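Local coordinates for flavohemoprotein (PDB 4EH1) that probably detoxifies nitric oxide by oxidising it to nitrate with O2 and NAD(P)H, this piece being its FAD- and NAD(P)H-binding reductase domain, at residues 44-55 with 85-93. Numbering follows the deposited sequence.
Sequences VTPEGSDYREIR and VSHYLHNNV. With FAD (flavin-adenine dinucleotide), chain C.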
loop_
_atom_site.group_PDB
_atom_site.type_symbol
_atom_site.label_atom_id
_atom_site.label_comp_id
_atom_site.label_asym_id
_atom_site.label_seq_id
_atom_site.Cartn_x
_atom_site.Cartn_y
_atom_site.Cartn_z
ATOM N N VAL A 44 -14.465 6.180 12.521
ATOM C CA VAL A 44 -15.021 6.377 11.193
ATOM C C VAL A 44 -16.488 6.066 11.214
ATOM O O VAL A 44 -17.020 5.614 12.227
ATOM C CB VAL A 44 -14.361 5.447 10.161
ATOM C CG1 VAL A 44 -12.935 5.919 9.844
ATOM C CG2 VAL A 44 -14.352 4.001 10.669
ATOM N N THR A 45 -17.125 6.305 10.073
ATOM C CA THR A 45 -18.530 6.018 9.860
ATOM C C THR A 45 -18.605 5.169 8.608
ATOM O O THR A 45 -18.473 5.675 7.493
ATOM C CB THR A 45 -19.322 7.299 9.626
ATOM O OG1 THR A 45 -19.134 8.157 10.752
ATOM C CG2 THR A 45 -20.815 6.996 9.444
ATOM N N PRO A 46 -18.777 3.861 8.790
ATOM C CA PRO A 46 -18.756 2.933 7.651
ATOM C C PRO A 46 -19.911 3.144 6.667
ATOM O O PRO A 46 -20.901 3.799 7.015
ATOM C CB PRO A 46 -18.815 1.562 8.328
ATOM C CG PRO A 46 -18.137 1.815 9.691
ATOM C CD PRO A 46 -18.670 3.169 10.087
ATOM N N GLU A 47 -19.753 2.618 5.449
ATOM C CA GLU A 47 -20.739 2.761 4.372
ATOM C C GLU A 47 -22.194 2.473 4.797
ATOM O O GLU A 47 -23.136 3.038 4.230
ATOM C CB GLU A 47 -20.332 1.933 3.137
ATOM C CG GLU A 47 -19.275 2.607 2.245
ATOM C CD GLU A 47 -19.187 2.011 0.825
ATOM O OE1 GLU A 47 -19.686 2.649 -0.128
ATOM O OE2 GLU A 47 -18.602 0.916 0.656
ATOM N N GLY A 48 -22.365 1.597 5.786
ATOM C CA GLY A 48 -23.623 1.484 6.517
ATOM C C GLY A 48 -23.666 2.641 7.507
ATOM O O GLY A 48 -23.285 2.510 8.679
ATOM N N SER A 49 -24.149 3.780 7.018
ATOM C CA SER A 49 -23.749 5.083 7.551
ATOM C C SER A 49 -24.487 5.615 8.774
ATOM O O SER A 49 -24.515 6.827 8.985
ATOM C CB SER A 49 -23.781 6.143 6.434
ATOM O OG SER A 49 -22.473 6.454 5.969
ATOM N N ASP A 50 -25.067 4.747 9.594
ATOM C CA ASP A 50 -25.786 5.268 10.758
ATOM C C ASP A 50 -24.836 5.821 11.825
ATOM O O ASP A 50 -24.865 7.018 12.129
ATOM C CB ASP A 50 -26.774 4.250 11.369
ATOM C CG ASP A 50 -26.739 2.890 10.684
ATOM O OD1 ASP A 50 -27.666 2.603 9.895
ATOM O OD2 ASP A 50 -25.799 2.105 10.955
ATOM N N TYR A 51 -23.984 4.958 12.368
ATOM C CA TYR A 51 -23.243 5.297 13.574
ATOM C C TYR A 51 -21.738 5.252 13.369
ATOM O O TYR A 51 -21.241 4.495 12.536
ATOM C CB TYR A 51 -23.638 4.345 14.701
ATOM C CG TYR A 51 -25.131 4.087 14.762
ATOM C CD1 TYR A 51 -26.040 5.142 14.752
ATOM C CD2 TYR A 51 -25.633 2.791 14.806
ATOM C CE1 TYR A 51 -27.406 4.916 14.797
ATOM C CE2 TYR A 51 -27.000 2.553 14.852
ATOM C CZ TYR A 51 -27.880 3.623 14.846
ATOM O OH TYR A 51 -29.238 3.403 14.891
ATOM N N ARG A 52 -21.024 6.081 14.127
ATOM C CA ARG A 52 -19.574 6.048 14.151
ATOM C C ARG A 52 -19.069 4.828 14.935
ATOM O O ARG A 52 -19.745 4.306 15.829
ATOM C CB ARG A 52 -19.024 7.333 14.765
ATOM C CG ARG A 52 -19.537 7.576 16.149
ATOM C CD ARG A 52 -18.692 8.593 16.893
ATOM N NE ARG A 52 -19.350 9.029 18.125
ATOM C CZ ARG A 52 -18.836 9.902 18.985
ATOM N NH1 ARG A 52 -17.646 10.437 18.754
ATOM N NH2 ARG A 52 -19.515 10.239 20.076
ATOM N N GLU A 53 -17.874 4.387 14.590
ATOM C CA GLU A 53 -17.239 3.275 15.266
ATOM C C GLU A 53 -15.807 3.683 15.615
ATOM O O GLU A 53 -15.116 4.316 14.816
ATOM C CB GLU A 53 -17.188 2.065 14.344
ATOM C CG GLU A 53 -18.548 1.555 13.861
ATOM C CD GLU A 53 -19.320 0.792 14.935
ATOM O OE1 GLU A 53 -20.568 0.716 14.819
ATOM O OE2 GLU A 53 -18.701 0.271 15.896
ATOM N N ILE A 54 -15.370 3.299 16.806
ATOM C CA ILE A 54 -14.047 3.632 17.297
ATOM C C ILE A 54 -13.268 2.358 17.630
ATOM O O ILE A 54 -13.802 1.449 18.277
ATOM C CB ILE A 54 -14.150 4.546 18.553
ATOM C CG1 ILE A 54 -14.908 5.835 18.206
ATOM C CG2 ILE A 54 -12.763 4.875 19.063
ATOM C CD1 ILE A 54 -15.506 6.609 19.399
ATOM N N ARG A 55 -12.018 2.303 17.175
ATOM C CA ARG A 55 -11.115 1.187 17.410
ATOM C C ARG A 55 -9.718 1.676 17.802
ATOM O O ARG A 55 -9.218 2.704 17.290
ATOM C CB ARG A 55 -10.938 0.363 16.127
ATOM C CG ARG A 55 -12.264 -0.215 15.562
ATOM C CD ARG A 55 -13.003 -1.195 16.506
ATOM N NE ARG A 55 -14.199 -1.749 15.856
ATOM C CZ ARG A 55 -15.442 -1.362 16.126
ATOM N NH1 ARG A 55 -15.660 -0.430 17.049
ATOM N NH2 ARG A 55 -16.469 -1.908 15.478
ATOM N N VAL A 85 -14.585 -1.718 10.817
ATOM C CA VAL A 85 -13.638 -0.616 10.733
ATOM C C VAL A 85 -12.425 -0.996 9.913
ATOM O O VAL A 85 -11.956 -0.185 9.077
ATOM C CB VAL A 85 -13.191 -0.122 12.119
ATOM C CG1 VAL A 85 -12.014 0.874 11.992
ATOM C CG2 VAL A 85 -14.372 0.498 12.873
ATOM N N SER A 86 -11.918 -2.217 10.132
ATOM C CA SER A 86 -10.715 -2.644 9.395
ATOM C C SER A 86 -10.993 -2.682 7.884
ATOM O O SER A 86 -10.161 -2.253 7.085
ATOM C CB SER A 86 -10.124 -3.974 9.910
ATOM O OG SER A 86 -11.030 -5.062 9.842
ATOM N N HIS A 87 -12.185 -3.132 7.494
ATOM C CA HIS A 87 -12.482 -3.210 6.067
ATOM C C HIS A 87 -12.726 -1.814 5.530
ATOM O O HIS A 87 -12.397 -1.512 4.397
ATOM C CB HIS A 87 -13.655 -4.164 5.769
ATOM C CG HIS A 87 -13.256 -5.606 5.837
ATOM N ND1 HIS A 87 -13.137 -6.403 4.714
ATOM C CD2 HIS A 87 -12.862 -6.371 6.882
ATOM C CE1 HIS A 87 -12.722 -7.606 5.071
ATOM N NE2 HIS A 87 -12.552 -7.615 6.382
ATOM N N TYR A 88 -13.295 -0.960 6.363
ATOM C CA TYR A 88 -13.573 0.377 5.910
ATOM C C TYR A 88 -12.288 1.126 5.562
ATOM O O TYR A 88 -12.221 1.779 4.540
ATOM C CB TYR A 88 -14.329 1.148 6.961
ATOM C CG TYR A 88 -14.682 2.529 6.490
ATOM C CD1 TYR A 88 -15.693 2.720 5.554
ATOM C CD2 TYR A 88 -13.998 3.637 6.963
ATOM C CE1 TYR A 88 -16.029 3.974 5.113
ATOM C CE2 TYR A 88 -14.329 4.923 6.528
ATOM C CZ TYR A 88 -15.351 5.073 5.602
ATOM O OH TYR A 88 -15.697 6.329 5.169
ATOM N N LEU A 89 -11.303 1.021 6.445
ATOM C CA LEU A 89 -9.989 1.621 6.276
ATOM C C LEU A 89 -9.279 1.101 5.030
ATOM O O LEU A 89 -8.833 1.908 4.201
ATOM C CB LEU A 89 -9.120 1.355 7.504
ATOM C CG LEU A 89 -9.569 2.114 8.747
ATOM C CD1 LEU A 89 -8.706 1.743 9.932
ATOM C CD2 LEU A 89 -9.564 3.637 8.493
ATOM N N HIS A 90 -9.153 -0.232 4.933
ATOM C CA HIS A 90 -8.578 -0.888 3.760
ATOM C C HIS A 90 -9.299 -0.481 2.458
ATOM O O HIS A 90 -8.663 -0.059 1.503
ATOM C CB HIS A 90 -8.615 -2.431 3.904
ATOM C CG HIS A 90 -7.484 -2.997 4.704
ATOM N ND1 HIS A 90 -6.513 -3.805 4.150
ATOM C CD2 HIS A 90 -7.156 -2.866 6.018
ATOM C CE1 HIS A 90 -5.635 -4.147 5.078
ATOM N NE2 HIS A 90 -6.003 -3.593 6.222
ATOM N N ASN A 91 -10.622 -0.562 2.435
ATOM C CA ASN A 91 -11.349 -0.386 1.177
ATOM C C ASN A 91 -11.719 1.032 0.798
ATOM O O ASN A 91 -11.847 1.322 -0.375
ATOM C CB ASN A 91 -12.624 -1.237 1.156
ATOM C CG ASN A 91 -12.323 -2.727 1.229
ATOM O OD1 ASN A 91 -11.270 -3.170 0.782
ATOM N ND2 ASN A 91 -13.233 -3.498 1.809
ATOM N N ASN A 92 -11.921 1.908 1.775
ATOM C CA ASN A 92 -12.549 3.193 1.494
ATOM C C ASN A 92 -11.674 4.387 1.812
ATOM O O ASN A 92 -11.849 5.446 1.241
ATOM C CB ASN A 92 -13.844 3.353 2.309
ATOM C CG ASN A 92 -14.917 2.351 1.913
ATOM O OD1 ASN A 92 -15.910 2.702 1.279
ATOM N ND2 ASN A 92 -14.716 1.104 2.283
ATOM N N VAL A 93 -10.770 4.244 2.769
ATOM C CA VAL A 93 -9.996 5.392 3.189
ATOM C C VAL A 93 -8.701 5.511 2.366
ATOM O O VAL A 93 -7.728 4.814 2.638
ATOM C CB VAL A 93 -9.700 5.324 4.686
ATOM C CG1 VAL A 93 -8.825 6.521 5.106
ATOM C CG2 VAL A 93 -11.025 5.252 5.481
HETATM P PA FAD C . -15.484 -5.698 14.177
HETATM O O1A FAD C . -15.433 -5.056 15.457
HETATM O O2A FAD C . -16.481 -5.383 13.212
HETATM O O5B FAD C . -15.625 -7.214 14.441
HETATM C C5B FAD C . -15.038 -7.808 15.570
HETATM C C4B FAD C . -15.135 -9.323 15.580
HETATM O O4B FAD C . -16.451 -9.756 15.865
HETATM C C3B FAD C . -14.779 -9.856 14.225
HETATM O O3B FAD C . -14.118 -11.083 14.398
HETATM C C2B FAD C . -16.101 -10.102 13.582
HETATM O O2B FAD C . -15.941 -11.170 12.701
HETATM C C1B FAD C . -17.001 -10.404 14.744
HETATM N N9A FAD C . -18.329 -9.864 14.474
HETATM C C8A FAD C . -18.616 -8.658 14.033
HETATM N N7A FAD C . -19.929 -8.501 13.873
HETATM C C5A FAD C . -20.497 -9.636 14.212
HETATM C C6A FAD C . -21.863 -10.133 14.261
HETATM N N6A FAD C . -22.902 -9.361 13.913
HETATM N N1A FAD C . -22.018 -11.384 14.657
HETATM C C2A FAD C . -21.002 -12.141 15.003
HETATM N N3A FAD C . -19.742 -11.758 14.981
HETATM C C4A FAD C . -19.433 -10.536 14.595
HETATM N N1 FAD C . -5.776 -4.013 15.232
HETATM C C2 FAD C . -4.885 -3.808 14.264
HETATM O O2 FAD C . -5.170 -4.144 13.143
HETATM N N3 FAD C . -3.709 -3.239 14.459
HETATM C C4 FAD C . -3.322 -2.824 15.627
HETATM O O4 FAD C . -2.240 -2.309 15.734
HETATM C C4X FAD C . -4.238 -3.025 16.755
HETATM N N5 FAD C . -3.926 -2.653 17.974
HETATM C C5X FAD C . -4.759 -2.854 18.977
HETATM C C6 FAD C . -4.382 -2.451 20.218
HETATM C C7 FAD C . -5.213 -2.645 21.278
HETATM C C7M FAD C . -4.805 -2.214 22.635
HETATM C C8 FAD C . -6.513 -3.268 21.083
HETATM C C8M FAD C . -7.393 -3.449 22.260
HETATM C C9 FAD C . -6.902 -3.671 19.836
HETATM C C9A FAD C . -6.060 -3.491 18.771
HETATM N N10 FAD C . -6.427 -3.893 17.498
HETATM C C10 FAD C . -5.519 -3.669 16.475
HETATM C "C1'" FAD C . -7.733 -4.493 17.255
HETATM C "C2'" FAD C . -8.658 -3.461 16.609
HETATM O "O2'" FAD C . -8.930 -2.355 17.440
HETATM C "C3'" FAD C . -10.034 -3.951 16.208
HETATM O "O3'" FAD C . -10.672 -4.613 17.264
HETATM C "C4'" FAD C . -10.073 -4.763 14.927
HETATM O "O4'" FAD C . -9.491 -4.001 13.897
HETATM C "C5'" FAD C . -11.470 -5.222 14.523
HETATM O "O5'" FAD C . -12.368 -4.185 14.266
HETATM P P FAD C . -13.406 -4.211 13.131
HETATM O O1P FAD C . -14.251 -3.081 13.341
HETATM O O2P FAD C . -12.715 -4.326 11.905
HETATM O O3P FAD C . -14.143 -5.539 13.415
HETATM O O HOH W 1 -16.094 7.802 8.071
#
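With CG of Arg55 anti to its own carbonyl carbon (chi1 -59°) and the chain bent at chi2 (-62°), CG comes against Val85 and the guanidinium reaches the FAD pyrophosphate. Val85 CG2 lies over one face of that guanidinium and touches Arg55 CG at 3.5 Å; the same methyl also packs on Glu53 CB. Arg55 NE donates to FAD O1P at 2.8 Å, while NH2 adds weak bonds to O1P and O1A, one oxygen on each phosphate. On the strand side, Arg55 NH2 forms a salt bridge with Glu53 OE2 at 3.1 Å, meeting it from above the carboxylate plane, and NH1 donates to Ile54 O at 2.9 Å, so phosphate oxygens, a carboxylate and a backbone carbonyl together fix the rotation of the guanidinium. The start of helix 84-92 meets the flavin-side phosphate with its own N-H groups: Val85 N reaches FAD O1P at 2.9 Å and Ser86 N reaches O2P, which Ser86 OG also binds at 2.8 Å. Further along the helix, Tyr88 swings its ring out with CG opposite the backbone N (chi1 -178°), into the bend where strand 39-44 gives way to loop. Val44 CB meets Tyr88 CE2 obliquely at 3.7 Å, and Pro46 CA approaches Tyr88 CD1 at 3.7 Å, also obliquely. Thr45 C lies over one face and Asn92 CB, one turn on in the same helix, over the opposite one, offset toward the rim. A water accepts from Thr45 N and is hydrogen-bonded to Tyr88 OH. Val85 thus joins the helix to strand 53-58, and Tyr88 to the end of strand 39-44 and the loop after it. In this worked case of phosphate recognition in a ferredoxin reductase-type FAD-binding barrel, arginine charge and helix dipole together would be expected to offset the negative charge of the pyrophosphate, chiefly at the flavin-side phosphate.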